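Local coordinates for signal recognition 54 kDa protein (Pyrococcus furiosus, PDB 3DM5) that belongs to the SRP54 family of the signal recognition particle, joining a helical bundle, a P-loop domain that holds GDP in this model, and a C-terminal helical domain, at residues Glu82-Leu87 against Arg288-Leu293; Arg58-Glu63 against Ile76-Glu81; Lys97-Ile102 against Gly182-Ile187; Val133-Thr138 against Ile187-Gly192. All coordinates share one frame; numbering follows the deposited sequence.

Interaction 1 of 4, residues Glu82-Leu87 against Arg288-Leu293; sequences ELTKFL and RFVSRL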
loop_
_atom_site.group_PDB
_atom_site.type_symbol
_atom_site.label_atom_id
_atom_site.label_comp_id
_atom_site.label_asym_id
_atom_site.label_seq_id
_atom_site.Cartn_x
_atom_site.Cartn_y
_atom_site.Cartn_z
ATOM N N GLU A 82 27.695 8.090 -7.356
ATOM C CA GLU A 82 26.896 9.303 -7.379
ATOM C C GLU A 82 26.058 9.484 -6.100
ATOM O O GLU A 82 26.048 10.575 -5.510
ATOM C CB GLU A 82 26.028 9.349 -8.636
ATOM C CG GLU A 82 26.828 9.656 -9.875
ATOM C CD GLU A 82 27.731 10.868 -9.690
ATOM O OE1 GLU A 82 27.273 11.889 -9.118
ATOM O OE2 GLU A 82 28.901 10.796 -10.122
ATOM N N LEU A 83 25.372 8.420 -5.677
ATOM C CA LEU A 83 24.569 8.444 -4.467
ATOM C C LEU A 83 25.431 8.723 -3.243
ATOM O O LEU A 83 25.022 9.450 -2.352
ATOM C CB LEU A 83 23.787 7.127 -4.278
ATOM C CG LEU A 83 22.422 7.034 -4.975
ATOM C CD1 LEU A 83 21.725 5.701 -4.698
ATOM C CD2 LEU A 83 21.528 8.195 -4.554
ATOM N N THR A 84 26.631 8.154 -3.199
ATOM C CA THR A 84 27.522 8.409 -2.071
ATOM C C THR A 84 27.923 9.877 -1.946
ATOM O O THR A 84 27.967 10.397 -0.831
ATOM C CB THR A 84 28.775 7.503 -2.053
ATOM O OG1 THR A 84 28.371 6.140 -1.915
ATOM C CG2 THR A 84 29.661 7.847 -0.839
ATOM N N LYS A 85 28.203 10.537 -3.071
ATOM C CA LYS A 85 28.575 11.965 -3.036
ATOM C C LYS A 85 27.368 12.806 -2.661
ATOM O O LYS A 85 27.496 13.866 -2.052
ATOM C CB LYS A 85 29.138 12.452 -4.374
ATOM C CG LYS A 85 30.474 11.829 -4.754
ATOM C CD LYS A 85 30.857 12.156 -6.188
ATOM C CE LYS A 85 32.040 11.302 -6.641
ATOM N NZ LYS A 85 32.372 11.458 -8.096
ATOM N N PHE A 86 26.194 12.295 -3.015
ATOM C CA PHE A 86 24.928 12.979 -2.834
ATOM C C PHE A 86 24.604 13.048 -1.344
ATOM O O PHE A 86 23.846 13.910 -0.907
ATOM C CB PHE A 86 23.868 12.213 -3.609
ATOM C CG PHE A 86 22.536 12.901 -3.719
ATOM C CD1 PHE A 86 22.403 14.071 -4.428
ATOM C CD2 PHE A 86 21.397 12.318 -3.179
ATOM C CE1 PHE A 86 21.177 14.669 -4.561
ATOM C CE2 PHE A 86 20.175 12.912 -3.308
ATOM C CZ PHE A 86 20.063 14.087 -3.998
ATOM N N LEU A 87 25.204 12.155 -0.566
ATOM C CA LEU A 87 24.975 12.106 0.882
ATOM C C LEU A 87 26.233 12.436 1.703
ATOM O O LEU A 87 26.390 11.962 2.828
ATOM C CB LEU A 87 24.396 10.739 1.305
ATOM C CG LEU A 87 23.087 10.283 0.629
ATOM C CD1 LEU A 87 22.577 8.963 1.160
ATOM C CD2 LEU A 87 21.999 11.294 0.784
ATOM N N ARG A 288 29.376 3.709 3.405
ATOM C CA ARG A 288 28.878 2.521 4.088
ATOM C C ARG A 288 27.365 2.548 4.175
ATOM O O ARG A 288 26.699 1.524 4.035
ATOM C CB ARG A 288 29.419 2.476 5.509
ATOM C CG ARG A 288 30.899 2.661 5.610
ATOM C CD ARG A 288 31.598 1.338 5.728
ATOM N NE ARG A 288 32.970 1.440 5.257
ATOM C CZ ARG A 288 33.759 0.395 5.032
ATOM N NH1 ARG A 288 33.310 -0.837 5.247
ATOM N NH2 ARG A 288 34.997 0.585 4.595
ATOM N N PHE A 289 26.825 3.733 4.439
ATOM C CA PHE A 289 25.388 3.911 4.538
ATOM C C PHE A 289 24.738 3.667 3.171
ATOM O O PHE A 289 23.806 2.881 3.053
ATOM C CB PHE A 289 25.095 5.298 5.076
ATOM C CG PHE A 289 23.636 5.643 5.146
ATOM C CD1 PHE A 289 22.912 5.393 6.300
ATOM C CD2 PHE A 289 23.002 6.283 4.075
ATOM C CE1 PHE A 289 21.573 5.734 6.383
ATOM C CE2 PHE A 289 21.674 6.630 4.152
ATOM C CZ PHE A 289 20.955 6.352 5.317
ATOM N N VAL A 290 25.247 4.323 2.138
ATOM C CA VAL A 290 24.690 4.168 0.801
ATOM C C VAL A 290 24.840 2.730 0.326
ATOM O O VAL A 290 24.044 2.235 -0.466
ATOM C CB VAL A 290 25.371 5.108 -0.195
ATOM C CG1 VAL A 290 25.139 4.649 -1.617
ATOM C CG2 VAL A 290 24.847 6.489 -0.010
ATOM N N SER A 291 25.864 2.055 0.824
ATOM C CA SER A 291 26.066 0.651 0.513
ATOM C C SER A 291 25.007 -0.268 1.149
ATOM O O SER A 291 24.526 -1.176 0.482
ATOM C CB SER A 291 27.485 0.219 0.899
ATOM O OG SER A 291 27.726 -1.133 0.566
ATOM N N ARG A 292 24.648 -0.055 2.421
ATOM C CA ARG A 292 23.523 -0.804 3.019
ATOM C C ARG A 292 22.215 -0.426 2.323
ATOM O O ARG A 292 21.394 -1.284 2.000
ATOM C CB ARG A 292 23.371 -0.539 4.515
ATOM C CG ARG A 292 24.663 -0.351 5.251
ATOM C CD ARG A 292 25.244 -1.664 5.731
ATOM N NE ARG A 292 24.657 -2.085 7.000
ATOM C CZ ARG A 292 25.266 -2.886 7.873
ATOM N NH1 ARG A 292 26.485 -3.346 7.611
ATOM N NH2 ARG A 292 24.662 -3.222 9.010
ATOM N N LEU A 293 22.033 0.871 2.099
ATOM C CA LEU A 293 20.880 1.369 1.378
ATOM C C LEU A 293 20.652 0.546 0.109
ATOM O O LEU A 293 19.594 -0.065 -0.036
ATOM C CB LEU A 293 21.033 2.864 1.059
ATOM C CG LEU A 293 19.786 3.611 0.570
ATOM C CD1 LEU A 293 18.711 3.662 1.647
ATOM C CD2 LEU A 293 20.157 5.020 0.125
#
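The ring of Phe289 is met at its edge, close to the ring plane, by methyl CD1 of Leu87, which lies 3.9 Å from CE2; the two side chains cross at about a right angle. The same ring also meets Phe284, their planes at about 55°, and touches Leu3 and Leu259. Leu87 CD1 serves a second partner as well, sitting 3.6 Å from Val290 CG2. Val290 is the centre of the contact, pointing from helix 286-293 toward helix 71-86. With CG1 anti to its backbone N (chi1 161°), its two methyls divide the opposite surface: CG1 packs 3.9 Å from Leu83 CB and 3.6 Å from Thr84 OG1, while CG2 faces Leu87 and the carbonyl oxygen of Leu83. This joins the last turn of the fourth helix of the N-terminal bundle to a helix late in the chain of the P-loop domain, the N-G interface known from SRP54-type proteins. The approach of the Thr84 hydroxyl to the Val290 methyl is van der Waals contact; its polar partner is in its own helix, a hydrogen bond with Tyr80 O one turn back. Leu83 is also touched by Leu294, just beyond helix 286-293.

Interaction 2 of 4, residues Arg58-Glu63 against Ile76-Glu81; sequences RRALEE and IKIVYE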
loop_
_atom_site.group_PDB
_atom_site.type_symbol
_atom_site.label_atom_id
_atom_site.label_comp_id
_atom_site.label_asym_id
_atom_site.label_seq_id
_atom_site.Cartn_x
_atom_site.Cartn_y
_atom_site.Cartn_z
ATOM N N ARG A 58 24.200 10.912 -17.754
ATOM C CA ARG A 58 25.340 11.341 -18.544
ATOM C C ARG A 58 26.505 10.359 -18.427
ATOM O O ARG A 58 26.959 9.811 -19.430
ATOM C CB ARG A 58 25.749 12.749 -18.113
ATOM C CG ARG A 58 27.050 13.280 -18.685
ATOM C CD ARG A 58 27.492 14.512 -17.898
ATOM N NE ARG A 58 28.946 14.655 -17.837
ATOM C CZ ARG A 58 29.771 13.774 -17.273
ATOM N NH1 ARG A 58 29.295 12.657 -16.734
ATOM N NH2 ARG A 58 31.080 14.000 -17.262
ATOM N N ARG A 59 26.974 10.115 -17.208
ATOM C CA ARG A 59 28.061 9.161 -17.001
ATOM C C ARG A 59 27.771 7.775 -17.593
ATOM O O ARG A 59 28.664 7.126 -18.121
ATOM C CB ARG A 59 28.412 9.033 -15.510
ATOM C CG ARG A 59 28.944 10.305 -14.870
ATOM C CD ARG A 59 29.536 10.036 -13.490
ATOM N NE ARG A 59 30.540 8.975 -13.537
ATOM C CZ ARG A 59 30.991 8.318 -12.472
ATOM N NH1 ARG A 59 30.524 8.598 -11.267
ATOM N NH2 ARG A 59 31.905 7.370 -12.613
ATOM N N ALA A 60 26.534 7.309 -17.492
ATOM C CA ALA A 60 26.192 5.985 -18.008
ATOM C C ALA A 60 26.271 5.965 -19.523
ATOM O O ALA A 60 26.948 5.117 -20.101
ATOM C CB ALA A 60 24.797 5.558 -17.547
ATOM N N LEU A 61 25.574 6.910 -20.153
ATOM C CA LEU A 61 25.553 7.064 -21.609
ATOM C C LEU A 61 26.925 7.211 -22.277
ATOM O O LEU A 61 27.179 6.579 -23.303
ATOM C CB LEU A 61 24.685 8.263 -21.996
ATOM C CG LEU A 61 23.236 7.968 -22.383
ATOM C CD1 LEU A 61 22.746 6.658 -21.770
ATOM C CD2 LEU A 61 22.334 9.137 -22.005
ATOM N N GLU A 62 27.805 8.032 -21.708
ATOM C CA GLU A 62 29.033 8.390 -22.408
ATOM C C GLU A 62 30.337 7.976 -21.728
ATOM O O GLU A 62 31.373 8.596 -21.939
ATOM C CB GLU A 62 29.043 9.895 -22.684
ATOM C CG GLU A 62 29.247 10.757 -21.448
ATOM C CD GLU A 62 28.922 12.221 -21.695
ATOM O OE1 GLU A 62 27.940 12.500 -22.416
ATOM O OE2 GLU A 62 29.644 13.091 -21.162
ATOM N N GLU A 63 30.300 6.926 -20.924
ATOM C CA GLU A 63 31.494 6.517 -20.192
ATOM C C GLU A 63 31.805 5.061 -20.485
ATOM O O GLU A 63 30.944 4.190 -20.353
ATOM C CB GLU A 63 31.307 6.728 -18.686
ATOM C CG GLU A 63 32.532 7.226 -17.952
ATOM C CD GLU A 63 32.219 7.629 -16.526
ATOM O OE1 GLU A 63 32.101 6.715 -15.682
ATOM O OE2 GLU A 63 32.097 8.846 -16.247
ATOM N N ILE A 76 26.290 -0.022 -12.248
ATOM C CA ILE A 76 26.084 -0.271 -10.842
ATOM C C ILE A 76 27.051 0.624 -10.090
ATOM O O ILE A 76 26.685 1.226 -9.091
ATOM C CB ILE A 76 26.402 -1.723 -10.484
ATOM C CG1 ILE A 76 25.685 -2.697 -11.423
ATOM C CG2 ILE A 76 26.048 -2.009 -9.044
ATOM C CD1 ILE A 76 24.319 -3.000 -11.027
ATOM N N LYS A 77 28.288 0.712 -10.584
ATOM C CA LYS A 77 29.330 1.533 -9.958
ATOM C C LYS A 77 29.012 3.026 -9.990
ATOM O O LYS A 77 29.143 3.714 -8.984
ATOM C CB LYS A 77 30.683 1.287 -10.629
ATOM C CG LYS A 77 31.891 1.711 -9.795
ATOM C CD LYS A 77 32.376 3.106 -10.146
ATOM C CE LYS A 77 33.682 3.411 -9.427
ATOM N NZ LYS A 77 34.210 4.780 -9.707
ATOM N N ILE A 78 28.613 3.521 -11.154
ATOM C CA ILE A 78 28.221 4.918 -11.305
ATOM C C ILE A 78 27.126 5.339 -10.306
ATOM O O ILE A 78 27.265 6.335 -9.599
ATOM C CB ILE A 78 27.727 5.194 -12.734
ATOM C CG1 ILE A 78 28.856 4.925 -13.739
ATOM C CG2 ILE A 78 27.222 6.615 -12.833
ATOM C CD1 ILE A 78 28.443 5.056 -15.203
ATOM N N VAL A 79 26.040 4.575 -10.255
ATOM C CA VAL A 79 24.971 4.817 -9.299
ATOM C C VAL A 79 25.483 4.845 -7.850
ATOM O O VAL A 79 25.133 5.738 -7.095
ATOM C CB VAL A 79 23.846 3.758 -9.442
ATOM C CG1 VAL A 79 22.831 3.834 -8.300
ATOM C CG2 VAL A 79 23.143 3.923 -10.741
ATOM N N TYR A 80 26.286 3.864 -7.452
ATOM C CA TYR A 80 26.754 3.792 -6.073
ATOM C C TYR A 80 27.562 5.017 -5.710
ATOM O O TYR A 80 27.464 5.530 -4.597
ATOM C CB TYR A 80 27.618 2.569 -5.871
ATOM C CG TYR A 80 28.397 2.570 -4.583
ATOM C CD1 TYR A 80 29.785 2.614 -4.578
ATOM C CD2 TYR A 80 27.751 2.497 -3.370
ATOM C CE1 TYR A 80 30.501 2.584 -3.384
ATOM C CE2 TYR A 80 28.460 2.468 -2.175
ATOM C CZ TYR A 80 29.829 2.514 -2.185
ATOM O OH TYR A 80 30.511 2.497 -0.982
ATOM N N GLU A 81 28.358 5.473 -6.671
ATOM C CA GLU A 81 29.322 6.543 -6.466
ATOM C C GLU A 81 28.643 7.907 -6.449
ATOM O O GLU A 81 28.960 8.772 -5.625
ATOM C CB GLU A 81 30.406 6.464 -7.545
ATOM C CG GLU A 81 31.235 7.721 -7.739
ATOM C CD GLU A 81 32.256 7.561 -8.856
ATOM O OE1 GLU A 81 33.026 8.523 -9.095
ATOM O OE2 GLU A 81 32.283 6.473 -9.490
#
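Two neighbouring helices of the N-terminal helical bundle, 46-62 and 71-86, run antiparallel here, their short segments 9.9 Å apart at an angle of 160°, and Arg59 and Ile78 meet between them. Ile78 slides past Arg59 in the opposite direction. Its CG2 lies 3.8 Å from Arg59 CB and also covers one face of the guanidinium, offset toward the rim, while CD1 reaches over the backbone of Arg59 and Ala60. The guanidinium is gripped at its edges by carboxylates. Within its own segment, NE of Arg59 donates to Glu63 OE2 at 3.1 Å, meeting that oxygen on its syn side. Across the helices NH2 of Arg59 donates to Glu81 OE2 at 3.3 Å; this acceptor lies in the guanidinium plane, yet the donor stands above the carboxylate plane (53° out of it), the two flat groups being turned 72° apart. Lys77 NZ reaches the same Glu81 OE2 at 2.6 Å from the opposite face. NH1 of Arg59 has a further salt bridge with Glu82, and Lys77 with Glu318 of a second subunit. Sharing one oxygen would be expected to offset the repulsion between the two cations. Ile78, packed against the salt-bridge network of Arg59, Glu63, Lys77 and Glu81, joins adjacent antiparallel helices, as in the up-and-down helical bundle of SRP54-type N-terminal domains.

Interaction 3 of 4, residues Lys97-Ile102 against Gly182-Ile187; sequences KEKPTI and GVDIII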
loop_
_atom_site.group_PDB
_atom_site.type_symbol
_atom_site.label_atom_id
_atom_site.label_comp_id
_atom_site.label_asym_id
_atom_site.label_seq_id
_atom_site.Cartn_x
_atom_site.Cartn_y
_atom_site.Cartn_z
ATOM N N LYS A 97 40.407 15.260 20.955
ATOM C CA LYS A 97 41.823 15.531 21.204
ATOM C C LYS A 97 41.971 16.360 22.478
ATOM O O LYS A 97 42.626 15.939 23.423
ATOM C CB LYS A 97 42.480 16.248 20.014
ATOM N N GLU A 98 41.345 17.531 22.507
ATOM C CA GLU A 98 41.432 18.423 23.660
ATOM C C GLU A 98 41.110 17.650 24.941
ATOM O O GLU A 98 40.459 16.609 24.878
ATOM C CB GLU A 98 40.502 19.633 23.452
ATOM C CG GLU A 98 40.971 20.540 22.275
ATOM C CD GLU A 98 39.831 21.200 21.470
ATOM O OE1 GLU A 98 38.760 21.473 22.048
ATOM O OE2 GLU A 98 40.010 21.463 20.253
ATOM N N LYS A 99 41.582 18.113 26.100
ATOM C CA LYS A 99 41.055 17.542 27.336
ATOM C C LYS A 99 39.581 17.927 27.284
ATOM O O LYS A 99 39.057 18.044 26.179
ATOM C CB LYS A 99 41.768 18.028 28.586
ATOM C CG LYS A 99 41.503 17.120 29.788
ATOM C CD LYS A 99 41.184 15.694 29.322
ATOM C CE LYS A 99 40.406 14.889 30.367
ATOM N NZ LYS A 99 41.273 14.190 31.365
ATOM N N PRO A 100 38.918 18.191 28.431
ATOM C CA PRO A 100 37.474 18.045 28.230
ATOM C C PRO A 100 37.114 18.494 26.817
ATOM O O PRO A 100 37.201 19.692 26.510
ATOM C CB PRO A 100 36.865 18.996 29.279
ATOM C CG PRO A 100 37.894 19.229 30.244
ATOM C CD PRO A 100 39.208 19.148 29.508
ATOM N N THR A 101 36.804 17.543 25.936
ATOM C CA THR A 101 36.302 17.918 24.620
ATOM C C THR A 101 34.835 18.263 24.817
ATOM O O THR A 101 34.045 17.422 25.290
ATOM C CB THR A 101 36.470 16.817 23.583
ATOM O OG1 THR A 101 37.859 16.512 23.430
ATOM C CG2 THR A 101 35.913 17.269 22.229
ATOM N N ILE A 102 34.485 19.513 24.504
ATOM C CA ILE A 102 33.139 20.026 24.763
ATOM C C ILE A 102 32.268 20.077 23.510
ATOM O O ILE A 102 32.656 20.645 22.469
ATOM C CB ILE A 102 33.172 21.392 25.446
ATOM C CG1 ILE A 102 33.838 21.279 26.822
ATOM C CG2 ILE A 102 31.777 21.948 25.581
ATOM C CD1 ILE A 102 34.185 22.636 27.420
ATOM N N GLY A 182 36.564 15.580 36.443
ATOM C CA GLY A 182 37.571 14.794 35.752
ATOM C C GLY A 182 37.213 14.197 34.400
ATOM O O GLY A 182 37.899 13.294 33.906
ATOM N N VAL A 183 36.161 14.709 33.776
ATOM C CA VAL A 183 35.642 14.060 32.584
ATOM C C VAL A 183 36.488 14.286 31.336
ATOM O O VAL A 183 37.178 15.292 31.204
ATOM C CB VAL A 183 34.186 14.480 32.300
ATOM C CG1 VAL A 183 33.277 14.053 33.441
ATOM C CG2 VAL A 183 34.103 15.970 32.069
ATOM N N ASP A 184 36.428 13.318 30.427
ATOM C CA ASP A 184 37.030 13.431 29.108
ATOM C C ASP A 184 36.103 14.212 28.175
ATOM O O ASP A 184 36.547 15.028 27.375
ATOM C CB ASP A 184 37.238 12.039 28.513
ATOM C CG ASP A 184 38.206 11.185 29.315
ATOM O OD1 ASP A 184 37.842 10.029 29.657
ATOM O OD2 ASP A 184 39.331 11.662 29.581
ATOM N N ILE A 185 34.807 13.940 28.264
ATOM C CA ILE A 185 33.859 14.525 27.323
ATOM C C ILE A 185 32.708 15.191 28.057
ATOM O O ILE A 185 32.123 14.607 28.968
ATOM C CB ILE A 185 33.338 13.483 26.272
ATOM C CG1 ILE A 185 34.514 12.939 25.453
ATOM C CG2 ILE A 185 32.298 14.112 25.338
ATOM C CD1 ILE A 185 34.152 11.946 24.404
ATOM N N ILE A 186 32.414 16.429 27.676
ATOM C CA ILE A 186 31.252 17.118 28.206
ATOM C C ILE A 186 30.266 17.448 27.081
ATOM O O ILE A 186 30.643 18.081 26.084
ATOM C CB ILE A 186 31.628 18.424 28.913
ATOM C CG1 ILE A 186 32.745 18.184 29.923
ATOM C CG2 ILE A 186 30.413 19.009 29.606
ATOM C CD1 ILE A 186 33.249 19.462 30.578
ATOM N N ILE A 187 29.014 17.011 27.250
ATOM C CA ILE A 187 27.956 17.312 26.298
ATOM C C ILE A 187 26.985 18.287 26.922
ATOM O O ILE A 187 26.445 18.024 27.989
ATOM C CB ILE A 187 27.202 16.057 25.875
ATOM C CG1 ILE A 187 28.145 15.152 25.095
ATOM C CG2 ILE A 187 26.019 16.446 25.008
ATOM C CD1 ILE A 187 27.966 13.719 25.365
#
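Lys99 and Asp184 approach each other obliquely through a bent lysine chain: CG is anti to the backbone N (chi1 -162°), a nearly eclipsed chi2 (27°) swings CD round, and a second bend at chi4 (-87°) places NZ. CE of Lys99 lies 3.4 Å from Val183 O, and NZ lies 3.7 Å from Asp184 OD2, a long salt bridge. The other carboxylate oxygen, OD1, accepts a hydrogen bond from Lys130 N, so the carboxylate also holds the residue just before strand 131-135. Beyond this pair the segments become adjacent parallel strands of the central sheet, Thr101 level with Ile185 and Ile102 with Ile186. Ile186 N donates to Thr101 O at 3.1 Å; the amide of Thr101 bonds to Asp184 O, although its position is less certain. CA-H groups supplement these bonds, that of Pro100 pointing to Asp184 O and that of Ile102 lying 3.4 Å from Ile186 O. Pro100 CB packs on Ile186 CD1 at 3.9 Å. Ile102 and Ile186 stand side by side on one face, pointing the same way, with Val175 of helix 167-180 against Ile102. Ile185 is on the other face, against Phe124 of helix 113-125. Gly182, in a Schellman motif, ends the helix leading into strand 185-189. The backbone ladder and aliphatic packing thus probably carry the pairing, and the long ion pair at the solvent-exposed Lys99 probably contributes little more than charge attraction.

Interaction 4 of 4, residues Val133-Thr138 against Ile187-Gly192; sequences VVCSDT and IVDTAG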
loop_
_atom_site.group_PDB
_atom_site.type_symbol
_atom_site.label_atom_id
_atom_site.label_comp_id
_atom_site.label_asym_id
_atom_site.label_seq_id
_atom_site.Cartn_x
_atom_site.Cartn_y
_atom_site.Cartn_z
ATOM N N VAL A 133 27.235 15.276 31.228
ATOM C CA VAL A 133 26.333 16.107 30.464
ATOM C C VAL A 133 25.900 17.244 31.345
ATOM O O VAL A 133 25.742 17.094 32.559
ATOM C CB VAL A 133 25.085 15.337 29.856
ATOM C CG1 VAL A 133 25.348 13.840 29.742
ATOM C CG2 VAL A 133 23.814 15.614 30.653
ATOM N N VAL A 134 25.721 18.389 30.713
ATOM C CA VAL A 134 25.304 19.601 31.380
ATOM C C VAL A 134 23.992 19.979 30.752
ATOM O O VAL A 134 23.931 20.215 29.550
ATOM C CB VAL A 134 26.295 20.752 31.103
ATOM C CG1 VAL A 134 25.722 22.108 31.580
ATOM C CG2 VAL A 134 27.623 20.454 31.744
ATOM N N CYS A 135 22.945 20.048 31.557
ATOM C CA CYS A 135 21.640 20.423 31.043
ATOM C C CYS A 135 21.358 21.908 31.286
ATOM O O CYS A 135 20.966 22.297 32.385
ATOM C CB CYS A 135 20.563 19.566 31.692
ATOM S SG CYS A 135 18.884 20.109 31.374
ATOM N N SER A 136 21.563 22.735 30.263
ATOM C CA SER A 136 21.281 24.155 30.399
ATOM C C SER A 136 19.985 24.530 29.689
ATOM O O SER A 136 19.813 25.661 29.247
ATOM C CB SER A 136 22.460 25.003 29.901
ATOM O OG SER A 136 22.695 24.825 28.517
ATOM N N ASP A 137 19.080 23.559 29.583
ATOM C CA ASP A 137 17.792 23.735 28.906
ATOM C C ASP A 137 16.790 24.362 29.857
ATOM O O ASP A 137 16.076 23.660 30.578
ATOM C CB ASP A 137 17.256 22.389 28.390
ATOM C CG ASP A 137 16.080 22.541 27.411
ATOM O OD1 ASP A 137 15.568 23.663 27.250
ATOM O OD2 ASP A 137 15.669 21.523 26.798
ATOM N N THR A 138 16.751 25.691 29.845
ATOM C CA THR A 138 15.870 26.464 30.709
ATOM C C THR A 138 14.489 26.610 30.071
ATOM O O THR A 138 13.555 27.078 30.711
ATOM C CB THR A 138 16.463 27.872 30.997
ATOM O OG1 THR A 138 16.720 28.551 29.763
ATOM C CG2 THR A 138 17.766 27.759 31.768
ATOM N N ILE A 187 29.014 17.011 27.250
ATOM C CA ILE A 187 27.956 17.312 26.298
ATOM C C ILE A 187 26.985 18.287 26.922
ATOM O O ILE A 187 26.445 18.024 27.989
ATOM C CB ILE A 187 27.202 16.057 25.875
ATOM C CG1 ILE A 187 28.145 15.152 25.095
ATOM C CG2 ILE A 187 26.019 16.446 25.008
ATOM C CD1 ILE A 187 27.966 13.719 25.365
ATOM N N VAL A 188 26.789 19.416 26.249
ATOM C CA VAL A 188 25.976 20.509 26.763
ATOM C C VAL A 188 24.677 20.638 25.980
ATOM O O VAL A 188 24.680 20.856 24.765
ATOM C CB VAL A 188 26.715 21.865 26.692
ATOM C CG1 VAL A 188 25.985 22.884 27.541
ATOM C CG2 VAL A 188 28.175 21.707 27.128
ATOM N N ASP A 189 23.578 20.491 26.707
ATOM C CA ASP A 189 22.232 20.456 26.177
ATOM C C ASP A 189 21.612 21.825 26.406
ATOM O O ASP A 189 21.215 22.150 27.523
ATOM C CB ASP A 189 21.423 19.377 26.932
ATOM C CG ASP A 189 19.950 19.345 26.536
ATOM O OD1 ASP A 189 19.655 19.498 25.336
ATOM O OD2 ASP A 189 19.090 19.163 27.415
ATOM N N THR A 190 21.544 22.629 25.355
ATOM C CA THR A 190 21.052 23.988 25.469
ATOM C C THR A 190 19.544 24.032 25.367
ATOM O O THR A 190 18.900 23.014 25.137
ATOM C CB THR A 190 21.640 24.873 24.392
ATOM O OG1 THR A 190 21.293 24.354 23.105
ATOM C CG2 THR A 190 23.135 24.893 24.521
ATOM N N ALA A 191 18.985 25.220 25.557
ATOM C CA ALA A 191 17.548 25.402 25.525
ATOM C C ALA A 191 17.036 25.346 24.095
ATOM O O ALA A 191 17.597 25.971 23.196
ATOM C CB ALA A 191 17.191 26.730 26.153
ATOM N N GLY A 192 15.968 24.592 23.882
ATOM C CA GLY A 192 15.334 24.576 22.581
ATOM C C GLY A 192 14.506 25.834 22.409
ATOM O O GLY A 192 14.461 26.677 23.303
#
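Val133 lies level with Ile187 and turns its CA-H toward Ile187 O, the oxygen to which the next amide, Val134 N, donates at 2.8 Å. Val134 O in turn accepts from Asp189 N at 2.9 Å. The side chains of Val134 and Val188 lie side by side, CG1 to CG1 4.1 Å, pointing the same way. Cys135 is level with Asp189 on the other face, its SG near the carboxylate. At Ser136, Asp189 O is gripped twice: by Ser136 N at 2.8 Å and by OG at 3.2 Å. Chi1 of 64° puts OG between the backbone N and carbonyl carbon; both donors approach from the same face of the carbonyl plane, the hydroxyl 52° above it. Asp137, centre of an inverse gamma turn, sets OD1 against CA of Ala191, and its side chain is about 5 Å from bound GDP. Thr138 touches Ala191 CB through OG1. The sequences DTWR from Asp137 and DTAG from Asp189 fit the nucleotide-site motifs of this family, and Lys113 of the probable P-loop makes long, weak ion pairs with both aspartates. Strand 131-135 is flanked by strand 157-159 beyond it, and 185-189 by 101-106; helices 113-125 and 142-151 cover the Val133, Cys135 and Asp189 face, while helix 167-180 packs on Ser136 and Thr138.

Interaction 2 closes first along the chain, followed by the long loop that interaction 1 closes, within which interactions 3 and 4 lie with alternating segments. Interactions 1 and 2 share helix 71-86 and touch, their centres about 14 Å apart: the helix pairs inside the bundle and meets helix 286-293 toward its end, with Tyr80 bridging the two contacts by packing on Val290. Interactions 3 and 4 share strand 185-189 and Ile187, with centres about 16 Å apart, and set it between strands 101-106 and 131-135 of the P-loop sheet. The centres of interactions 1 and 3 are about 32 Å apart, so the helical bundle contacts its partner domain away from these strands, although 101-106 follows helix 71-86 in the chain.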